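Local coordinates for VP5 (Halorubrum pleomorphic virus 6, PDB 6QGL), which is an envelope protein of a haloarchaeal pleomorphic virus and probably drives fusion of the viral membrane with that of the host cell, at residues S59-T64 against S230-V235; K121-T126 against Y204-V209. All blocks are in the same frame, centred on the assembly; numbering follows the deposited sequence.

Interaction 1: residues S59-T64 against S230-V235; sequences SNNQST and SEWNAV
Gln-62 and Glu-231 supply the polar part of this contact. Gln-62 NE2 donates to Glu-231 OE2 at 3.1 Å with an N-H...O angle of 147°, a moderately bent bond. The carboxylate oxygen lies close to the amide plane of Gln-62, whereas NE2 stands well above the carboxylate plane, 46° out of it. The two side chains reach this point differently: Gln-62 folds at its second torsion (chi2 -60°), which brings NE2 across to the other helix, while Glu-231 runs out extended beyond CG and meets it at about a right angle. Glu-231 OE1 also has a long, weak ion pair with Lys-228 NZ.

The second part joins an amide to an aromatic edge. Asn-61 ND2 approaches Trp-232 CZ2 at 3.5 Å, near the plane of the indole, and Asn-61 CG lies 3.8 Å from the same CZ2. With the amide and the indole nearly perpendicular, this is van der Waals contact at the ring edge; the polar partner of ND2 is Thr-126 on helix 97-140, which Trp-232 also touches.

The backbones stay well separated: the closest CA pair is Gln-62 and Glu-231 at 9.1 Å, followed by Asn-61 and Trp-232 at 9.5 Å. Neighbouring residues on each helix thus form two contacts, one a hydrogen bond and one an amide at a ring edge. Helices 43-66 and 229-257 are bridged here by side chains alone, a spaced helix-helix pairing within the helical portion of this envelope protein, with Val-66 packing beside both Glu-231 and Trp-232.

Interaction 2: residues K121-T126 against Y204-V209; sequences KSWNET and YNPKEV
The end of strand 201-204 and the turn that follows it, in the hairpin with strand 209-213, pack through Tyr-204, Asn-205 and Pro-206 against Trp-123 of helix 97-140. The turn carries an Asx motif: Asn-205 OD1 accepts from Glu-208 N at 2.9 Å, and more weakly from Lys-207 N, while Asn-205 N donates to Glu-208 O at 3.1 Å. These bonds give the turn a defined shape beside the indole.

Trp-123 has CG anti to its backbone nitrogen (chi1 163°), which directs the ring into the turn. Pro-206 CD sits over one indole face, 3.5 Å from the centroid of the five-membered ring and only 3° off its normal, a CH-pi contact. At the far rim Trp-123 CH2 meets Tyr-204 CE2 at 3.6 Å. The six-membered ring of Trp-123 and the Tyr-204 ring form an oblique pair, centroids 5.7 Å and planes 58° apart. Asn-205 CA lies 3.7 Å from Trp-123 CZ2.

Trp-123 NE1 bonds to Leu-184 O and Asn-205 ND2 to Thr-185 OG1, both on strand 180-189, and Tyr-204 OH to Met-227 O. Helix 229-257 lies alongside, its Trp-232 touching Pro-206 and its Phe-229 touching Tyr-204.

Interaction 2 is nested in sequence inside the long loop closed by interaction 1, and their centres are about 10 Å apart. Two probable hydrogen bonds join them directly: Asn-233 ND2 to Pro-206 O at 2.9 Å, and Asn-61 ND2 to Thr-126 OG1 at 3.0 Å. Trp-232 provides a third connection, with its CH2 3.3 Å from Ser-122 OG and its ring edge-to-face with that of Trp-123. Helix 97-140 is thus linked to both helices of interaction 1 as well as to the hairpin turn. Together the four segments make one continuous network, tying three helices to the hairpin of strands 201-204 and 209-213.

Interaction 1: residues S59-T64 against S230-V235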
loop_
_atom_site.group_PDB
_atom_site.type_symbol
_atom_site.label_atom_id
_atom_site.label_comp_id
_atom_site.label_asym_id
_atom_site.label_seq_id
_atom_site.Cartn_x
_atom_site.Cartn_y
_atom_site.Cartn_z
ATOM N N SER A 59 2.593 4.974 -6.338
ATOM C CA SER A 59 2.094 5.166 -4.973
ATOM C C SER A 59 1.004 4.153 -4.622
ATOM O O SER A 59 1.018 3.609 -3.519
ATOM C CB SER A 59 1.575 6.591 -4.791
ATOM O OG SER A 59 1.208 6.842 -3.445
ATOM N N ASN A 60 0.080 3.894 -5.570
ATOM C CA ASN A 60 -1.007 2.925 -5.419
ATOM C C ASN A 60 -0.437 1.513 -5.322
ATOM O O ASN A 60 -0.833 0.759 -4.430
ATOM C CB ASN A 60 -1.998 3.038 -6.590
ATOM C CG ASN A 60 -2.993 1.903 -6.684
ATOM O OD1 ASN A 60 -3.894 1.758 -5.850
ATOM N ND2 ASN A 60 -2.843 1.070 -7.705
ATOM N N ASN A 61 0.507 1.168 -6.224
ATOM C CA ASN A 61 1.154 -0.144 -6.261
ATOM C C ASN A 61 1.998 -0.400 -5.010
ATOM O O ASN A 61 1.995 -1.525 -4.514
ATOM C CB ASN A 61 1.967 -0.330 -7.546
ATOM C CG ASN A 61 1.142 -0.429 -8.815
ATOM O OD1 ASN A 61 -0.085 -0.585 -8.805
ATOM N ND2 ASN A 61 1.809 -0.331 -9.955
ATOM N N GLN A 62 2.673 0.655 -4.474
ATOM C CA GLN A 62 3.474 0.574 -3.244
ATOM C C GLN A 62 2.559 0.233 -2.062
ATOM O O GLN A 62 2.803 -0.743 -1.360
ATOM C CB GLN A 62 4.228 1.894 -2.949
ATOM C CG GLN A 62 5.387 2.263 -3.887
ATOM C CD GLN A 62 6.534 1.281 -3.962
ATOM O OE1 GLN A 62 6.968 0.694 -2.964
ATOM N NE2 GLN A 62 7.071 1.104 -5.162
ATOM N N SER A 63 1.465 0.996 -1.896
ATOM C CA SER A 63 0.504 0.806 -0.809
ATOM C C SER A 63 -0.227 -0.537 -0.823
ATOM O O SER A 63 -0.552 -1.028 0.254
ATOM C CB SER A 63 -0.498 1.952 -0.768
ATOM O OG SER A 63 -1.281 2.019 -1.947
ATOM N N THR A 64 -0.483 -1.135 -2.003
ATOM C CA THR A 64 -1.222 -2.402 -2.052
ATOM C C THR A 64 -0.332 -3.645 -2.222
ATOM O O THR A 64 -0.223 -4.420 -1.275
ATOM C CB THR A 64 -2.348 -2.361 -3.103
ATOM O OG1 THR A 64 -1.781 -2.164 -4.397
ATOM C CG2 THR A 64 -3.387 -1.283 -2.812
ATOM N N SER A 230 12.510 -6.162 -9.624
ATOM C CA SER A 230 12.984 -6.516 -8.287
ATOM C C SER A 230 11.882 -6.356 -7.225
ATOM O O SER A 230 11.789 -7.192 -6.330
ATOM C CB SER A 230 14.219 -5.700 -7.917
ATOM O OG SER A 230 13.907 -4.336 -7.688
ATOM N N GLU A 231 11.036 -5.307 -7.350
ATOM C CA GLU A 231 9.929 -5.044 -6.428
ATOM C C GLU A 231 8.771 -6.035 -6.639
ATOM O O GLU A 231 8.304 -6.651 -5.674
ATOM C CB GLU A 231 9.449 -3.581 -6.544
ATOM C CG GLU A 231 10.351 -2.580 -5.833
ATOM C CD GLU A 231 9.976 -1.105 -5.877
ATOM O OE1 GLU A 231 10.593 -0.326 -5.115
ATOM O OE2 GLU A 231 9.099 -0.715 -6.681
ATOM N N TRP A 232 8.328 -6.196 -7.902
ATOM C CA TRP A 232 7.232 -7.091 -8.286
ATOM C C TRP A 232 7.559 -8.572 -8.089
ATOM O O TRP A 232 6.699 -9.328 -7.636
ATOM C CB TRP A 232 6.789 -6.815 -9.728
ATOM C CG TRP A 232 5.968 -5.568 -9.864
ATOM C CD1 TRP A 232 6.427 -4.302 -10.074
ATOM C CD2 TRP A 232 4.544 -5.466 -9.759
ATOM N NE1 TRP A 232 5.376 -3.417 -10.126
ATOM C CE2 TRP A 232 4.206 -4.106 -9.941
ATOM C CE3 TRP A 232 3.515 -6.400 -9.551
ATOM C CZ2 TRP A 232 2.883 -3.651 -9.913
ATOM C CZ3 TRP A 232 2.206 -5.947 -9.508
ATOM C CH2 TRP A 232 1.900 -4.587 -9.692
ATOM N N ASN A 233 8.797 -8.982 -8.426
ATOM C CA ASN A 233 9.262 -10.362 -8.280
ATOM C C ASN A 233 9.433 -10.758 -6.822
ATOM O O ASN A 233 9.252 -11.931 -6.497
ATOM C CB ASN A 233 10.551 -10.604 -9.061
ATOM C CG ASN A 233 10.993 -12.045 -9.105
ATOM O OD1 ASN A 233 12.055 -12.406 -8.584
ATOM N ND2 ASN A 233 10.189 -12.898 -9.727
ATOM N N ALA A 234 9.776 -9.788 -5.947
ATOM C CA ALA A 234 9.943 -10.013 -4.509
ATOM C C ALA A 234 8.639 -10.539 -3.910
ATOM O O ALA A 234 8.658 -11.548 -3.205
ATOM C CB ALA A 234 10.364 -8.726 -3.816
ATOM N N VAL A 235 7.507 -9.896 -4.255
ATOM C CA VAL A 235 6.165 -10.279 -3.802
ATOM C C VAL A 235 5.786 -11.631 -4.424
ATOM O O VAL A 235 5.226 -12.484 -3.730
ATOM C CB VAL A 235 5.106 -9.175 -4.095
ATOM C CG1 VAL A 235 3.764 -9.509 -3.444
ATOM C CG2 VAL A 235 5.592 -7.804 -3.634
#

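Interaction 2: residues K121-T126 against Y204-V209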
loop_
_atom_site.group_PDB
_atom_site.type_symbol
_atom_site.label_atom_id
_atom_site.label_comp_id
_atom_site.label_asym_id
_atom_site.label_seq_id
_atom_site.Cartn_x
_atom_site.Cartn_y
_atom_site.Cartn_z
ATOM N N LYS A 121 -3.572 -8.796 -11.822
ATOM C CA LYS A 121 -4.519 -7.814 -12.356
ATOM C C LYS A 121 -3.953 -6.400 -12.232
ATOM O O LYS A 121 -4.065 -5.631 -13.186
ATOM C CB LYS A 121 -5.888 -7.910 -11.661
ATOM C CG LYS A 121 -6.954 -8.608 -12.500
ATOM C CD LYS A 121 -8.142 -9.105 -11.677
ATOM C CE LYS A 121 -9.134 -8.047 -11.251
ATOM N NZ LYS A 121 -10.052 -8.559 -10.199
ATOM N N SER A 122 -3.317 -6.071 -11.078
ATOM C CA SER A 122 -2.720 -4.752 -10.843
ATOM C C SER A 122 -1.483 -4.508 -11.713
ATOM O O SER A 122 -1.254 -3.365 -12.118
ATOM C CB SER A 122 -2.429 -4.519 -9.362
ATOM O OG SER A 122 -1.226 -5.134 -8.935
ATOM N N TRP A 123 -0.712 -5.578 -12.031
ATOM C CA TRP A 123 0.447 -5.494 -12.927
ATOM C C TRP A 123 -0.070 -5.178 -14.327
ATOM O O TRP A 123 0.417 -4.245 -14.960
ATOM C CB TRP A 123 1.260 -6.807 -12.939
ATOM C CG TRP A 123 2.190 -6.931 -14.115
ATOM C CD1 TRP A 123 1.961 -7.616 -15.274
ATOM C CD2 TRP A 123 3.457 -6.280 -14.277
ATOM N NE1 TRP A 123 3.017 -7.450 -16.139
ATOM C CE2 TRP A 123 3.961 -6.656 -15.544
ATOM C CE3 TRP A 123 4.234 -5.442 -13.459
ATOM C CZ2 TRP A 123 5.197 -6.206 -16.021
ATOM C CZ3 TRP A 123 5.460 -5.005 -13.930
ATOM C CH2 TRP A 123 5.924 -5.375 -15.201
ATOM N N ASN A 124 -1.082 -5.946 -14.787
ATOM C CA ASN A 124 -1.727 -5.788 -16.088
ATOM C C ASN A 124 -2.229 -4.375 -16.303
ATOM O O ASN A 124 -2.005 -3.825 -17.380
ATOM C CB ASN A 124 -2.859 -6.800 -16.258
ATOM C CG ASN A 124 -2.381 -8.212 -16.534
ATOM O OD1 ASN A 124 -1.180 -8.497 -16.671
ATOM N ND2 ASN A 124 -3.321 -9.132 -16.637
ATOM N N GLU A 125 -2.852 -3.767 -15.272
ATOM C CA GLU A 125 -3.344 -2.390 -15.348
ATOM C C GLU A 125 -2.196 -1.378 -15.473
ATOM O O GLU A 125 -2.307 -0.443 -16.267
ATOM C CB GLU A 125 -4.264 -2.058 -14.161
ATOM C CG GLU A 125 -5.080 -0.784 -14.341
ATOM C CD GLU A 125 -5.871 -0.652 -15.631
ATOM O OE1 GLU A 125 -6.621 -1.596 -15.976
ATOM O OE2 GLU A 125 -5.738 0.399 -16.298
ATOM N N THR A 126 -1.093 -1.581 -14.715
ATOM C CA THR A 126 0.094 -0.712 -14.740
ATOM C C THR A 126 0.663 -0.674 -16.165
ATOM O O THR A 126 0.917 0.395 -16.722
ATOM C CB THR A 126 1.155 -1.232 -13.733
ATOM O OG1 THR A 126 0.571 -1.373 -12.436
ATOM C CG2 THR A 126 2.388 -0.338 -13.657
ATOM N N TYR A 204 9.730 -8.575 -19.670
ATOM C CA TYR A 204 9.543 -9.101 -18.317
ATOM C C TYR A 204 8.096 -9.000 -17.810
ATOM O O TYR A 204 7.233 -8.414 -18.466
ATOM C CB TYR A 204 10.530 -8.432 -17.327
ATOM C CG TYR A 204 10.259 -6.972 -17.039
ATOM C CD1 TYR A 204 10.638 -5.980 -17.938
ATOM C CD2 TYR A 204 9.699 -6.573 -15.828
ATOM C CE1 TYR A 204 10.407 -4.634 -17.670
ATOM C CE2 TYR A 204 9.469 -5.230 -15.545
ATOM C CZ TYR A 204 9.822 -4.264 -16.470
ATOM O OH TYR A 204 9.593 -2.943 -16.180
ATOM N N ASN A 205 7.854 -9.594 -16.634
ATOM C CA ASN A 205 6.588 -9.625 -15.900
ATOM C C ASN A 205 6.925 -9.903 -14.417
ATOM O O ASN A 205 8.109 -10.105 -14.133
ATOM C CB ASN A 205 5.631 -10.687 -16.494
ATOM C CG ASN A 205 6.171 -12.093 -16.605
ATOM O OD1 ASN A 205 6.871 -12.605 -15.729
ATOM N ND2 ASN A 205 5.828 -12.769 -17.688
ATOM N N PRO A 206 5.968 -9.949 -13.450
ATOM C CA PRO A 206 6.362 -10.234 -12.058
ATOM C C PRO A 206 7.044 -11.593 -11.840
ATOM O O PRO A 206 7.768 -11.742 -10.860
ATOM C CB PRO A 206 5.038 -10.147 -11.290
ATOM C CG PRO A 206 4.151 -9.325 -12.138
ATOM C CD PRO A 206 4.512 -9.713 -13.539
ATOM N N LYS A 207 6.832 -12.571 -12.747
ATOM C CA LYS A 207 7.393 -13.925 -12.633
ATOM C C LYS A 207 8.855 -14.056 -13.068
ATOM O O LYS A 207 9.632 -14.709 -12.369
ATOM C CB LYS A 207 6.532 -14.953 -13.392
ATOM C CG LYS A 207 5.186 -15.266 -12.750
ATOM C CD LYS A 207 4.459 -16.357 -13.538
ATOM C CE LYS A 207 3.215 -16.876 -12.863
ATOM N NZ LYS A 207 3.534 -17.711 -11.676
ATOM N N GLU A 208 9.224 -13.483 -14.233
ATOM C CA GLU A 208 10.579 -13.607 -14.792
ATOM C C GLU A 208 10.966 -12.486 -15.755
ATOM O O GLU A 208 10.099 -11.764 -16.249
ATOM C CB GLU A 208 10.725 -14.964 -15.526
ATOM C CG GLU A 208 9.763 -15.142 -16.697
ATOM C CD GLU A 208 10.181 -16.106 -17.789
ATOM O OE1 GLU A 208 11.397 -16.216 -18.068
ATOM O OE2 GLU A 208 9.278 -16.733 -18.389
ATOM N N VAL A 209 12.278 -12.387 -16.054
ATOM C CA VAL A 209 12.861 -11.480 -17.043
ATOM C C VAL A 209 13.194 -12.381 -18.237
ATOM O O VAL A 209 14.082 -13.234 -18.135
ATOM C CB VAL A 209 14.117 -10.719 -16.523
ATOM C CG1 VAL A 209 14.752 -9.877 -17.623
ATOM C CG2 VAL A 209 13.779 -9.842 -15.331
#